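Side-chain contacts in chitinase (Chromobacterium violaceum, PDB 4TXG), which probably hydrolyses the glycosidic bonds of chitin as a family 18 glycoside hydrolase and probably also binds the polysaccharide: residues A[459-464]-A[586-591]; A[590-593]-A[599-602]; A[154-159]-A[634-639]; A[177-182]-A[627-632]. One frame throughout, in Å; residues are numbered along the deposited sequence.

Interaction 1. Residues A[459-464]-A[586-591]; sequences MGVPYY and AQKAAW. With CS (cesium ion), chain M.
The indole of Trp591 receives Met459 at its rim: Met459 CG lies near the ring plane, 3.7 Å from Trp591 CZ3, so the methionine abuts an edge of the six-membered ring and does not lie over a face. Tyr445 makes an edge-to-face pair with the same indole, and NE1 is spent on Asp442. The other flat group, the Tyr464 ring, has Pro462 CB over one face, 3.4 Å above the plane and displaced toward the rim; its OH binds a cesium ion (chain M) at 3.1 Å, together with Asp398 and two waters.

Met459 and Val461 alternate with Gly460 along strand 457-462 of the (beta/alpha)8 barrel, and both send their side chains outward to helix 582-594, which lies against the strand as one of the barrel's outer helices. A flexible methionine, bent at chi2 and chi3, suits the uneven rim of an indole, while the branched Val461 offers a compact methyl to a passing chain.

That chain is Lys588. Fully extended beyond CG, it slides past Val461 in the reverse direction, its CD 3.7 Å from Val461 CG1, and the methylenes thus replace an apolar residue while the amino group travels on. Although the residue is buried, NZ is well supplied. Glu580 forms a salt bridge with it, Ala411 O accepts a hydrogen bond, and water 1 accepts another at 2.8 Å from Lys588 NZ. The same water donates to Gly460 O at 2.9 Å, bridging the lysine to the strand backbone, where Ser396 also hydrogen-bonds to that carbonyl.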
loop_
_atom_site.group_PDB
_atom_site.type_symbol
_atom_site.label_atom_id
_atom_site.label_comp_id
_atom_site.label_asym_id
_atom_site.label_seq_id
_atom_site.Cartn_x
_atom_site.Cartn_y
_atom_site.Cartn_z
ATOM N N MET A 459 5.059 -3.356 -4.282
ATOM C CA MET A 459 3.802 -4.095 -4.299
ATOM C C MET A 459 3.753 -5.136 -3.186
ATOM O O MET A 459 4.730 -5.854 -2.958
ATOM C CB MET A 459 3.605 -4.762 -5.663
ATOM C CG MET A 459 3.616 -3.766 -6.822
ATOM S SD MET A 459 2.511 -2.357 -6.619
ATOM C CE MET A 459 0.912 -3.167 -6.553
ATOM N N GLY A 460 2.611 -5.221 -2.504
ATOM C CA GLY A 460 2.468 -6.151 -1.392
ATOM C C GLY A 460 2.049 -7.554 -1.805
ATOM O O GLY A 460 1.284 -7.733 -2.746
ATOM N N VAL A 461 2.547 -8.548 -1.075
ATOM C CA VAL A 461 2.092 -9.928 -1.211
ATOM C C VAL A 461 1.795 -10.483 0.181
ATOM O O VAL A 461 2.391 -10.031 1.174
ATOM C CB VAL A 461 3.143 -10.829 -1.898
ATOM C CG1 VAL A 461 3.438 -10.338 -3.309
ATOM C CG2 VAL A 461 4.424 -10.909 -1.060
ATOM N N PRO A 462 0.868 -11.451 0.270
ATOM C CA PRO A 462 0.506 -12.017 1.572
ATOM C C PRO A 462 1.299 -13.269 1.923
ATOM O O PRO A 462 1.548 -14.090 1.044
ATOM C CB PRO A 462 -0.969 -12.373 1.385
ATOM C CG PRO A 462 -1.027 -12.815 -0.056
ATOM C CD PRO A 462 -0.046 -11.918 -0.794
ATOM N N TYR A 463 1.685 -13.408 3.189
ATOM C CA TYR A 463 2.263 -14.662 3.666
ATOM C C TYR A 463 1.225 -15.404 4.510
ATOM O O TYR A 463 1.556 -16.134 5.446
ATOM C CB TYR A 463 3.537 -14.416 4.485
ATOM C CG TYR A 463 4.791 -14.057 3.698
ATOM C CD1 TYR A 463 4.770 -13.904 2.309
ATOM C CD2 TYR A 463 6.007 -13.895 4.359
ATOM C CE1 TYR A 463 5.939 -13.576 1.609
ATOM C CE2 TYR A 463 7.177 -13.584 3.673
ATOM C CZ TYR A 463 7.139 -13.421 2.311
ATOM O OH TYR A 463 8.310 -13.103 1.650
ATOM N N TYR A 464 -0.042 -15.218 4.164
ATOM C CA TYR A 464 -1.142 -15.804 4.921
ATOM C C TYR A 464 -2.255 -16.145 3.936
ATOM O O TYR A 464 -2.231 -15.709 2.791
ATOM C CB TYR A 464 -1.662 -14.838 5.991
ATOM C CG TYR A 464 -2.235 -13.583 5.372
ATOM C CD1 TYR A 464 -1.416 -12.496 5.093
ATOM C CD2 TYR A 464 -3.582 -13.502 5.009
ATOM C CE1 TYR A 464 -1.917 -11.360 4.502
ATOM C CE2 TYR A 464 -4.092 -12.358 4.411
ATOM C CZ TYR A 464 -3.251 -11.295 4.155
ATOM O OH TYR A 464 -3.739 -10.151 3.559
ATOM N N ALA A 586 7.561 -16.443 -7.436
ATOM C CA ALA A 586 8.514 -16.370 -8.547
ATOM C C ALA A 586 7.912 -15.623 -9.729
ATOM O O ALA A 586 8.590 -14.832 -10.395
ATOM C CB ALA A 586 8.962 -17.760 -8.972
ATOM N N GLN A 587 6.634 -15.882 -9.990
ATOM C CA GLN A 587 5.933 -15.213 -11.079
ATOM C C GLN A 587 5.801 -13.700 -10.798
ATOM O O GLN A 587 6.046 -12.878 -11.675
ATOM C CB GLN A 587 4.554 -15.872 -11.306
ATOM C CG GLN A 587 3.776 -15.290 -12.486
ATOM C CD GLN A 587 2.653 -16.185 -13.010
ATOM O OE1 GLN A 587 2.367 -17.253 -12.462
ATOM N NE2 GLN A 587 2.001 -15.734 -14.087
ATOM N N LYS A 588 5.463 -13.329 -9.566
ATOM C CA LYS A 588 5.358 -11.912 -9.212
ATOM C C LYS A 588 6.724 -11.237 -9.210
ATOM O O LYS A 588 6.856 -10.077 -9.610
ATOM C CB LYS A 588 4.688 -11.747 -7.850
ATOM C CG LYS A 588 3.196 -12.078 -7.905
ATOM C CD LYS A 588 2.534 -11.927 -6.542
ATOM C CE LYS A 588 1.056 -12.311 -6.612
ATOM N NZ LYS A 588 0.357 -12.075 -5.303
ATOM N N ALA A 589 7.742 -11.975 -8.774
ATOM C CA ALA A 589 9.099 -11.446 -8.744
ATOM C C ALA A 589 9.600 -11.150 -10.155
ATOM O O ALA A 589 10.298 -10.160 -10.372
ATOM C CB ALA A 589 10.039 -12.420 -8.037
ATOM N N ALA A 590 9.249 -12.001 -11.115
ATOM C CA ALA A 590 9.641 -11.750 -12.498
ATOM C C ALA A 590 9.000 -10.460 -12.993
ATOM O O ALA A 590 9.640 -9.657 -13.678
ATOM C CB ALA A 590 9.250 -12.923 -13.400
ATOM N N TRP A 591 7.736 -10.273 -12.623
ATOM C CA TRP A 591 6.962 -9.095 -13.004
ATOM C C TRP A 591 7.546 -7.815 -12.387
ATOM O O TRP A 591 7.596 -6.771 -13.035
ATOM C CB TRP A 591 5.499 -9.308 -12.594
ATOM C CG TRP A 591 4.575 -8.134 -12.811
ATOM C CD1 TRP A 591 3.810 -7.877 -13.906
ATOM C CD2 TRP A 591 4.326 -7.074 -11.882
ATOM N NE1 TRP A 591 3.088 -6.711 -13.715
ATOM C CE2 TRP A 591 3.395 -6.200 -12.483
ATOM C CE3 TRP A 591 4.793 -6.787 -10.594
ATOM C CZ2 TRP A 591 2.932 -5.052 -11.842
ATOM C CZ3 TRP A 591 4.330 -5.646 -9.959
ATOM C CH2 TRP A 591 3.412 -4.792 -10.587
HETATM CS CS CS M . -3.315 -8.033 5.731
HETATM O O HOH W 1 0.419 -9.338 -4.959
HETATM O O HOH W 2 -1.839 -5.084 5.921
HETATM O O HOH W 3 -4.698 -8.368 8.362
#

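Interaction 2. Residues A[590-593]-A[599-602]; sequences AWID and GVMF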
loop_
_atom_site.group_PDB
_atom_site.type_symbol
_atom_site.label_atom_id
_atom_site.label_comp_id
_atom_site.label_asym_id
_atom_site.label_seq_id
_atom_site.Cartn_x
_atom_site.Cartn_y
_atom_site.Cartn_z
ATOM N N ALA A 590 9.249 -12.001 -11.115
ATOM C CA ALA A 590 9.641 -11.750 -12.498
ATOM C C ALA A 590 9.000 -10.460 -12.993
ATOM O O ALA A 590 9.640 -9.657 -13.678
ATOM C CB ALA A 590 9.250 -12.923 -13.400
ATOM N N TRP A 591 7.736 -10.273 -12.623
ATOM C CA TRP A 591 6.962 -9.095 -13.004
ATOM C C TRP A 591 7.546 -7.815 -12.387
ATOM O O TRP A 591 7.596 -6.771 -13.035
ATOM C CB TRP A 591 5.499 -9.308 -12.594
ATOM C CG TRP A 591 4.575 -8.134 -12.811
ATOM C CD1 TRP A 591 3.810 -7.877 -13.906
ATOM C CD2 TRP A 591 4.326 -7.074 -11.882
ATOM N NE1 TRP A 591 3.088 -6.711 -13.715
ATOM C CE2 TRP A 591 3.395 -6.200 -12.483
ATOM C CE3 TRP A 591 4.793 -6.787 -10.594
ATOM C CZ2 TRP A 591 2.932 -5.052 -11.842
ATOM C CZ3 TRP A 591 4.330 -5.646 -9.959
ATOM C CH2 TRP A 591 3.412 -4.792 -10.587
ATOM N N ILE A 592 7.991 -7.912 -11.136
ATOM C CA ILE A 592 8.664 -6.809 -10.446
ATOM C C ILE A 592 9.921 -6.398 -11.201
ATOM O O ILE A 592 10.149 -5.208 -11.467
ATOM C CB ILE A 592 9.054 -7.201 -8.981
ATOM C CG1 ILE A 592 7.807 -7.332 -8.099
ATOM C CG2 ILE A 592 10.040 -6.198 -8.388
ATOM C CD1 ILE A 592 7.134 -6.002 -7.766
ATOM N N ASP A 593 10.748 -7.381 -11.545
ATOM C CA ASP A 593 12.015 -7.073 -12.188
ATOM C C ASP A 593 11.806 -6.522 -13.589
ATOM O O ASP A 593 12.463 -5.570 -13.983
ATOM C CB ASP A 593 12.918 -8.305 -12.246
ATOM C CG ASP A 593 14.072 -8.247 -11.239
ATOM O OD1 ASP A 593 14.398 -7.148 -10.724
ATOM O OD2 ASP A 593 14.661 -9.317 -10.962
ATOM N N GLY A 599 10.031 -2.443 -5.487
ATOM C CA GLY A 599 10.247 -3.607 -4.651
ATOM C C GLY A 599 8.965 -4.289 -4.219
ATOM O O GLY A 599 7.900 -4.070 -4.800
ATOM N N VAL A 600 9.100 -5.125 -3.196
ATOM C CA VAL A 600 8.033 -5.980 -2.715
ATOM C C VAL A 600 7.889 -5.798 -1.211
ATOM O O VAL A 600 8.889 -5.702 -0.493
ATOM C CB VAL A 600 8.310 -7.476 -3.042
ATOM C CG1 VAL A 600 7.251 -8.370 -2.425
ATOM C CG2 VAL A 600 8.383 -7.712 -4.557
ATOM N N MET A 601 6.643 -5.733 -0.746
ATOM C CA MET A 601 6.337 -5.658 0.671
ATOM C C MET A 601 5.562 -6.936 1.006
ATOM O O MET A 601 4.896 -7.481 0.141
ATOM C CB MET A 601 5.532 -4.383 0.972
ATOM C CG MET A 601 4.906 -4.298 2.354
ATOM S SD MET A 601 3.294 -5.133 2.369
ATOM C CE MET A 601 2.257 -3.883 1.591
ATOM N N PHE A 602 5.666 -7.443 2.231
ATOM C CA PHE A 602 4.818 -8.577 2.591
ATOM C C PHE A 602 4.298 -8.471 4.019
ATOM O O PHE A 602 4.968 -7.942 4.911
ATOM C CB PHE A 602 5.566 -9.912 2.374
ATOM C CG PHE A 602 6.927 -9.963 2.996
ATOM C CD1 PHE A 602 7.085 -10.399 4.297
ATOM C CD2 PHE A 602 8.049 -9.587 2.279
ATOM C CE1 PHE A 602 8.339 -10.458 4.877
ATOM C CE2 PHE A 602 9.310 -9.644 2.860
ATOM C CZ PHE A 602 9.450 -10.079 4.160
#
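Ile592 carries this contact from the helix, reaching Gly599 and Val600 at the start of the strand with one branch of its side chain. CG1 stands anti to the carbonyl carbon (chi1 -70°), which aims the longer branch at the strand and leaves CG2 on the opposite side from the backbone N. Bent at chi2 (-72°) rather than extended, the branch ends with CD1 doubled back, and two successive atoms share the work: CG1 is 3.6 Å from Val600 CG2, while CD1 is 3.6 Å from Gly599 O and 3.8 Å from Val600 CG2.

Val600 meets this with a single methyl. Its CG1 is anti to the backbone N, so CG2 is the one presented to Ile592, and the two side chains cross at a slant. Two beta-branched residues suit the place, since each is a stiff, compact wedge with few conformations to lose.

Gly599 fits for a different reason. Its backbone is almost fully stretched, at angles where a CB would be jammed against the preceding carbonyl, and this alone calls for glycine. What Ile592 CD1 touches there is main chain, the carbonyl oxygen. Phe636 of helix 627-636 packs on both Ile592 and Val600, and Asp593, next along the helix, is held by salt bridges to Arg153 and Arg154.

Helix 582-594 turning directly into strand 599-603, beside strand 457-462 that precedes it, is the closing half of a beta-alpha-beta crossover, the repeating unit of the TIM barrel.

Interaction 3. Residues A[154-159]-A[634-639]; sequences RRIIGY and NTFSQP
Phe636, the last residue of helix 627-636, meets Arg154 and Ile156 at the beginning of strand 155-161, where the barrel's final helix lies against its first strand. The aliphatic root of Arg154 sits over one face of the phenyl ring: CG is 3.6 Å from the ring centroid and 16° off the normal, a CH-pi contact, while CB comes down closer to the rim, 3.5 Å from Phe636 CD2. Bent at chi2 (-74°), the arginine chain then turns off, crossing the phenylalanine at roughly a right angle and leaving the guanidinium plane 88° from the ring plane, so the charged group does not stack. It is directed instead to Asp593, in a salt bridge through NE, and to Asn596.

In a (beta/alpha)8 barrel this is the seam where the barrel closes, its first strand pairing with its last, 599-603, and an aromatic ring is wide enough to reach several elements at once: Ala589 and Ile592 of helix 582-594 and Val600 of strand 599-603 also touch it. Arginine suits the border because its methylenes pack like an apolar residue and its head can still pair with an acid. Ile156 approaches the ring from the edge, CG1 lying near its plane and 4.1 Å from Phe636 CD2.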
loop_
_atom_site.group_PDB
_atom_site.type_symbol
_atom_site.label_atom_id
_atom_site.label_comp_id
_atom_site.label_asym_id
_atom_site.label_seq_id
_atom_site.Cartn_x
_atom_site.Cartn_y
_atom_site.Cartn_z
ATOM N N ARG A 154 16.040 -4.537 -5.343
ATOM C CA ARG A 154 14.656 -4.187 -5.023
ATOM C C ARG A 154 14.458 -4.043 -3.530
ATOM O O ARG A 154 15.105 -4.742 -2.754
ATOM C CB ARG A 154 13.686 -5.262 -5.530
ATOM C CG ARG A 154 13.830 -5.603 -6.996
ATOM C CD ARG A 154 13.279 -4.510 -7.911
ATOM N NE ARG A 154 13.701 -4.776 -9.287
ATOM C CZ ARG A 154 13.966 -3.838 -10.184
ATOM N NH1 ARG A 154 13.799 -2.545 -9.874
ATOM N NH2 ARG A 154 14.395 -4.193 -11.388
ATOM N N ARG A 155 13.533 -3.180 -3.119
ATOM C CA ARG A 155 13.146 -3.179 -1.717
ATOM C C ARG A 155 12.502 -4.519 -1.385
ATOM O O ARG A 155 11.802 -5.102 -2.208
ATOM C CB ARG A 155 12.186 -2.041 -1.402
ATOM C CG ARG A 155 12.765 -0.667 -1.668
ATOM C CD ARG A 155 11.901 0.419 -1.047
ATOM N NE ARG A 155 12.359 1.737 -1.467
ATOM C CZ ARG A 155 11.957 2.326 -2.585
ATOM N NH1 ARG A 155 11.076 1.707 -3.367
ATOM N NH2 ARG A 155 12.427 3.531 -2.913
ATOM N N ILE A 156 12.780 -5.000 -0.179
ATOM C CA ILE A 156 12.171 -6.199 0.364
ATOM C C ILE A 156 11.738 -5.805 1.763
ATOM O O ILE A 156 12.552 -5.715 2.686
ATOM C CB ILE A 156 13.143 -7.397 0.381
ATOM C CG1 ILE A 156 13.611 -7.714 -1.039
ATOM C CG2 ILE A 156 12.481 -8.620 1.029
ATOM C CD1 ILE A 156 14.719 -8.774 -1.097
ATOM N N ILE A 157 10.454 -5.501 1.886
ATOM C CA ILE A 157 9.924 -4.857 3.082
ATOM C C ILE A 157 9.033 -5.812 3.852
ATOM O O ILE A 157 7.986 -6.215 3.362
ATOM C CB ILE A 157 9.118 -3.606 2.711
ATOM C CG1 ILE A 157 9.977 -2.651 1.878
ATOM C CG2 ILE A 157 8.577 -2.909 3.949
ATOM C CD1 ILE A 157 9.170 -1.918 0.805
ATOM N N GLY A 158 9.443 -6.168 5.063
ATOM C CA GLY A 158 8.666 -7.109 5.849
ATOM C C GLY A 158 7.957 -6.433 7.001
ATOM O O GLY A 158 8.569 -5.654 7.738
ATOM N N TYR A 159 6.661 -6.706 7.144
ATOM C CA TYR A 159 5.931 -6.279 8.327
ATOM C C TYR A 159 6.182 -7.232 9.483
ATOM O O TYR A 159 6.010 -8.446 9.350
ATOM C CB TYR A 159 4.434 -6.201 8.054
ATOM C CG TYR A 159 4.008 -4.886 7.465
ATOM C CD1 TYR A 159 3.701 -3.810 8.283
ATOM C CD2 TYR A 159 3.888 -4.726 6.092
ATOM C CE1 TYR A 159 3.307 -2.603 7.750
ATOM C CE2 TYR A 159 3.486 -3.524 5.548
ATOM C CZ TYR A 159 3.196 -2.463 6.384
ATOM O OH TYR A 159 2.803 -1.254 5.841
ATOM N N ASN A 634 17.049 -13.926 -3.134
ATOM C CA ASN A 634 17.950 -14.585 -4.079
ATOM C C ASN A 634 17.699 -14.108 -5.509
ATOM O O ASN A 634 18.621 -14.007 -6.313
ATOM C CB ASN A 634 17.800 -16.106 -3.994
ATOM C CG ASN A 634 18.419 -16.680 -2.728
ATOM O OD1 ASN A 634 19.398 -16.139 -2.203
ATOM N ND2 ASN A 634 17.850 -17.775 -2.230
ATOM N N THR A 635 16.444 -13.808 -5.810
ATOM C CA THR A 635 16.080 -13.287 -7.117
ATOM C C THR A 635 16.582 -11.853 -7.301
ATOM O O THR A 635 17.146 -11.516 -8.339
ATOM C CB THR A 635 14.560 -13.331 -7.312
ATOM O OG1 THR A 635 14.105 -14.682 -7.149
ATOM C CG2 THR A 635 14.173 -12.821 -8.695
ATOM N N PHE A 636 16.400 -11.017 -6.282
ATOM C CA PHE A 636 16.677 -9.584 -6.421
ATOM C C PHE A 636 18.120 -9.154 -6.092
ATOM O O PHE A 636 18.467 -7.986 -6.287
ATOM C CB PHE A 636 15.703 -8.789 -5.539
ATOM C CG PHE A 636 14.255 -8.919 -5.946
ATOM C CD1 PHE A 636 13.904 -9.200 -7.264
ATOM C CD2 PHE A 636 13.242 -8.726 -5.005
ATOM C CE1 PHE A 636 12.571 -9.303 -7.641
ATOM C CE2 PHE A 636 11.906 -8.831 -5.365
ATOM C CZ PHE A 636 11.565 -9.120 -6.695
ATOM N N SER A 637 18.959 -10.069 -5.600
ATOM C CA SER A 637 20.353 -9.735 -5.276
ATOM C C SER A 637 21.346 -10.328 -6.286
ATOM O O SER A 637 22.577 -10.210 -6.134
ATOM C CB SER A 637 20.710 -10.213 -3.865
ATOM O OG SER A 637 20.646 -11.630 -3.787
ATOM N N GLN A 638 20.796 -10.972 -7.310
ATOM C CA GLN A 638 21.575 -11.528 -8.415
ATOM C C GLN A 638 21.043 -10.934 -9.723
ATOM O O GLN A 638 19.954 -10.385 -9.735
ATOM C CB GLN A 638 21.480 -13.058 -8.420
ATOM C CG GLN A 638 22.079 -13.721 -7.174
ATOM C CD GLN A 638 23.583 -13.475 -7.028
ATOM O OE1 GLN A 638 24.288 -13.234 -8.008
ATOM N NE2 GLN A 638 24.073 -13.535 -5.793
ATOM N N PRO A 639 21.818 -11.019 -10.818
ATOM C CA PRO A 639 21.328 -10.427 -12.072
ATOM C C PRO A 639 19.942 -10.940 -12.479
ATOM O O PRO A 639 19.620 -12.103 -12.216
ATOM C CB PRO A 639 22.385 -10.854 -13.087
ATOM C CG PRO A 639 23.644 -10.937 -12.271
ATOM C CD PRO A 639 23.207 -11.494 -10.939
#

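Interaction 4. Residues A[177-182]-A[627-632]; sequences DIPWSK and TLTSLL. With CS (cesium ion), chain N.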
loop_
_atom_site.group_PDB
_atom_site.type_symbol
_atom_site.label_atom_id
_atom_site.label_comp_id
_atom_site.label_asym_id
_atom_site.label_seq_id
_atom_site.Cartn_x
_atom_site.Cartn_y
_atom_site.Cartn_z
ATOM N N ASP A 177 14.170 -13.380 15.114
ATOM C CA ASP A 177 13.791 -14.399 14.127
ATOM C C ASP A 177 13.718 -13.854 12.701
ATOM O O ASP A 177 13.565 -14.614 11.736
ATOM C CB ASP A 177 12.435 -15.014 14.495
ATOM C CG ASP A 177 12.472 -15.739 15.829
ATOM O OD1 ASP A 177 13.438 -16.491 16.053
ATOM O OD2 ASP A 177 11.556 -15.544 16.658
ATOM N N ILE A 178 13.803 -12.534 12.581
ATOM C CA ILE A 178 13.758 -11.855 11.292
ATOM C C ILE A 178 14.971 -12.223 10.435
ATOM O O ILE A 178 16.088 -12.307 10.953
ATOM C CB ILE A 178 13.710 -10.320 11.504
ATOM C CG1 ILE A 178 12.394 -9.898 12.167
ATOM C CG2 ILE A 178 13.907 -9.565 10.188
ATOM C CD1 ILE A 178 12.357 -8.416 12.545
ATOM N N PRO A 179 14.762 -12.468 9.129
ATOM C CA PRO A 179 15.890 -12.689 8.214
ATOM C C PRO A 179 16.575 -11.375 7.827
ATOM O O PRO A 179 16.437 -10.892 6.702
ATOM C CB PRO A 179 15.230 -13.346 6.997
ATOM C CG PRO A 179 13.839 -12.779 6.993
ATOM C CD PRO A 179 13.461 -12.675 8.458
ATOM N N TRP A 180 17.311 -10.803 8.771
ATOM C CA TRP A 180 17.943 -9.506 8.577
ATOM C C TRP A 180 18.841 -9.419 7.341
ATOM O O TRP A 180 18.938 -8.359 6.719
ATOM C CB TRP A 180 18.760 -9.149 9.818
ATOM C CG TRP A 180 17.916 -8.768 10.998
ATOM C CD1 TRP A 180 17.385 -9.607 11.938
ATOM C CD2 TRP A 180 17.513 -7.444 11.365
ATOM N NE1 TRP A 180 16.681 -8.881 12.871
ATOM C CE2 TRP A 180 16.736 -7.555 12.537
ATOM C CE3 TRP A 180 17.734 -6.179 10.818
ATOM C CZ2 TRP A 180 16.172 -6.443 13.169
ATOM C CZ3 TRP A 180 17.184 -5.073 11.457
ATOM C CH2 TRP A 180 16.409 -5.218 12.618
ATOM N N SER A 181 19.489 -10.527 6.983
ATOM C CA SER A 181 20.436 -10.509 5.870
ATOM C C SER A 181 19.745 -10.580 4.503
ATOM O O SER A 181 20.413 -10.567 3.472
ATOM C CB SER A 181 21.435 -11.668 5.986
ATOM O OG SER A 181 20.792 -12.908 5.762
ATOM N N LYS A 182 18.415 -10.661 4.502
ATOM C CA LYS A 182 17.680 -10.848 3.256
ATOM C C LYS A 182 16.603 -9.787 3.034
ATOM O O LYS A 182 15.816 -9.892 2.096
ATOM C CB LYS A 182 17.044 -12.242 3.229
ATOM C CG LYS A 182 18.051 -13.369 3.482
ATOM C CD LYS A 182 17.422 -14.740 3.305
ATOM C CE LYS A 182 18.403 -15.852 3.656
ATOM N NZ LYS A 182 19.699 -15.710 2.937
ATOM N N THR A 627 11.430 -19.282 3.534
ATOM C CA THR A 627 11.457 -19.722 2.131
ATOM C C THR A 627 11.069 -18.623 1.130
ATOM O O THR A 627 11.780 -18.387 0.147
ATOM C CB THR A 627 10.546 -20.942 1.922
ATOM O OG1 THR A 627 11.110 -22.057 2.615
ATOM C CG2 THR A 627 10.430 -21.292 0.436
ATOM N N LEU A 628 9.958 -17.939 1.371
ATOM C CA LEU A 628 9.494 -16.950 0.398
ATOM C C LEU A 628 10.383 -15.696 0.369
ATOM O O LEU A 628 10.714 -15.179 -0.700
ATOM C CB LEU A 628 8.040 -16.562 0.675
ATOM C CG LEU A 628 7.044 -17.722 0.631
ATOM C CD1 LEU A 628 5.621 -17.202 0.815
ATOM C CD2 LEU A 628 7.163 -18.527 -0.668
ATOM N N THR A 629 10.785 -15.218 1.536
ATOM C CA THR A 629 11.691 -14.079 1.593
ATOM C C THR A 629 13.046 -14.440 0.983
ATOM O O THR A 629 13.673 -13.615 0.320
ATOM C CB THR A 629 11.850 -13.587 3.036
ATOM O OG1 THR A 629 10.585 -13.083 3.486
ATOM C CG2 THR A 629 12.881 -12.476 3.122
ATOM N N SER A 630 13.487 -15.682 1.181
ATOM C CA SER A 630 14.751 -16.124 0.603
ATOM C C SER A 630 14.675 -16.167 -0.920
ATOM O O SER A 630 15.643 -15.839 -1.617
ATOM C CB SER A 630 15.152 -17.500 1.145
ATOM O OG SER A 630 15.481 -17.417 2.524
ATOM N N LEU A 631 13.523 -16.583 -1.434
ATOM C CA LEU A 631 13.314 -16.603 -2.878
ATOM C C LEU A 631 13.341 -15.186 -3.431
ATOM O O LEU A 631 13.980 -14.930 -4.452
ATOM C CB LEU A 631 11.991 -17.286 -3.232
ATOM C CG LEU A 631 11.573 -17.269 -4.708
ATOM C CD1 LEU A 631 12.612 -17.933 -5.596
ATOM C CD2 LEU A 631 10.208 -17.956 -4.863
ATOM N N LEU A 632 12.650 -14.266 -2.761
ATOM C CA LEU A 632 12.673 -12.864 -3.181
ATOM C C LEU A 632 14.105 -12.306 -3.165
ATOM O O LEU A 632 14.563 -11.688 -4.132
ATOM C CB LEU A 632 11.772 -12.014 -2.279
ATOM C CG LEU A 632 10.267 -12.190 -2.441
ATOM C CD1 LEU A 632 9.531 -11.467 -1.320
ATOM C CD2 LEU A 632 9.813 -11.688 -3.803
HETATM CS CS CS N . 17.963 -14.657 12.280
HETATM O O HOH W 4 19.182 -14.693 15.163
HETATM O O HOH W 5 20.187 -12.699 12.370
#
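Apolar touches join Pro179 and Lys182 to Thr629. The methyl of Thr629 does the work on the helix side: CG2 is anti to the backbone N (chi1 -65° for OG1), facing the loop, and lies 4.0 Å from Pro179 CG, the two side chains crossing at about a right angle. Lys182 CB approaches the same methyl at 4.2 Å. Threonine can serve two neighbours here, because its OG1 shares a hydrogen bond with Tyr463 OH while the methyl packs.

Among the polar groups, Lys182 lays its aliphatic chain along Ser630. Its CD is 3.4 Å from Ser630 OG and CE 3.5 Å, but this is contact without a hydrogen bond; the small serine hydroxyl is engaged with Thr626 O in the turn before it. The lysine bends at chi4, so NZ ends farther from OG than CE does. Lys182 O, by contrast, is buried against Thr629 CG2 and has no polar partner in the model.

Backbone bonds shape the loop. Pro179 is the centre of an inverse gamma turn, a conformation compatible with proline's restrained phi, and Lys182 N donates to Pro179 O. Ile178 O binds a cesium ion (chain N) at 3.3 Å, helped by Ser176 O and two waters.

The loop occupies the stretch between the first two barrel strands, where a canonical (beta/alpha)8 barrel would place a helix, and leans on the last helix, 627-636, in the barrel's outer layer.

From the N terminus, the chain enters the barrel at 154-159, which waits until 634-639 for its partner; interaction 3 therefore closes the widest loop, bringing first strand and last helix together. Interaction 4, between 177-182 and 627-632, lies within that span and ties the first strand-to-strand loop to the same helix. Inside both comes interaction 1, whose long loop from 459-464 to 586-591 includes the small antiparallel sheet of strands 466-468, 556-560, 565-570 and 575-578. Interaction 2 takes up where it ends, sharing Ala590 and Trp591, and closes only a short turn into 599-602. Interactions 1 to 3 bear on three adjacent strands, 457-462, 599-603 and 155-161, while interaction 4 extends the packing to the outer loop.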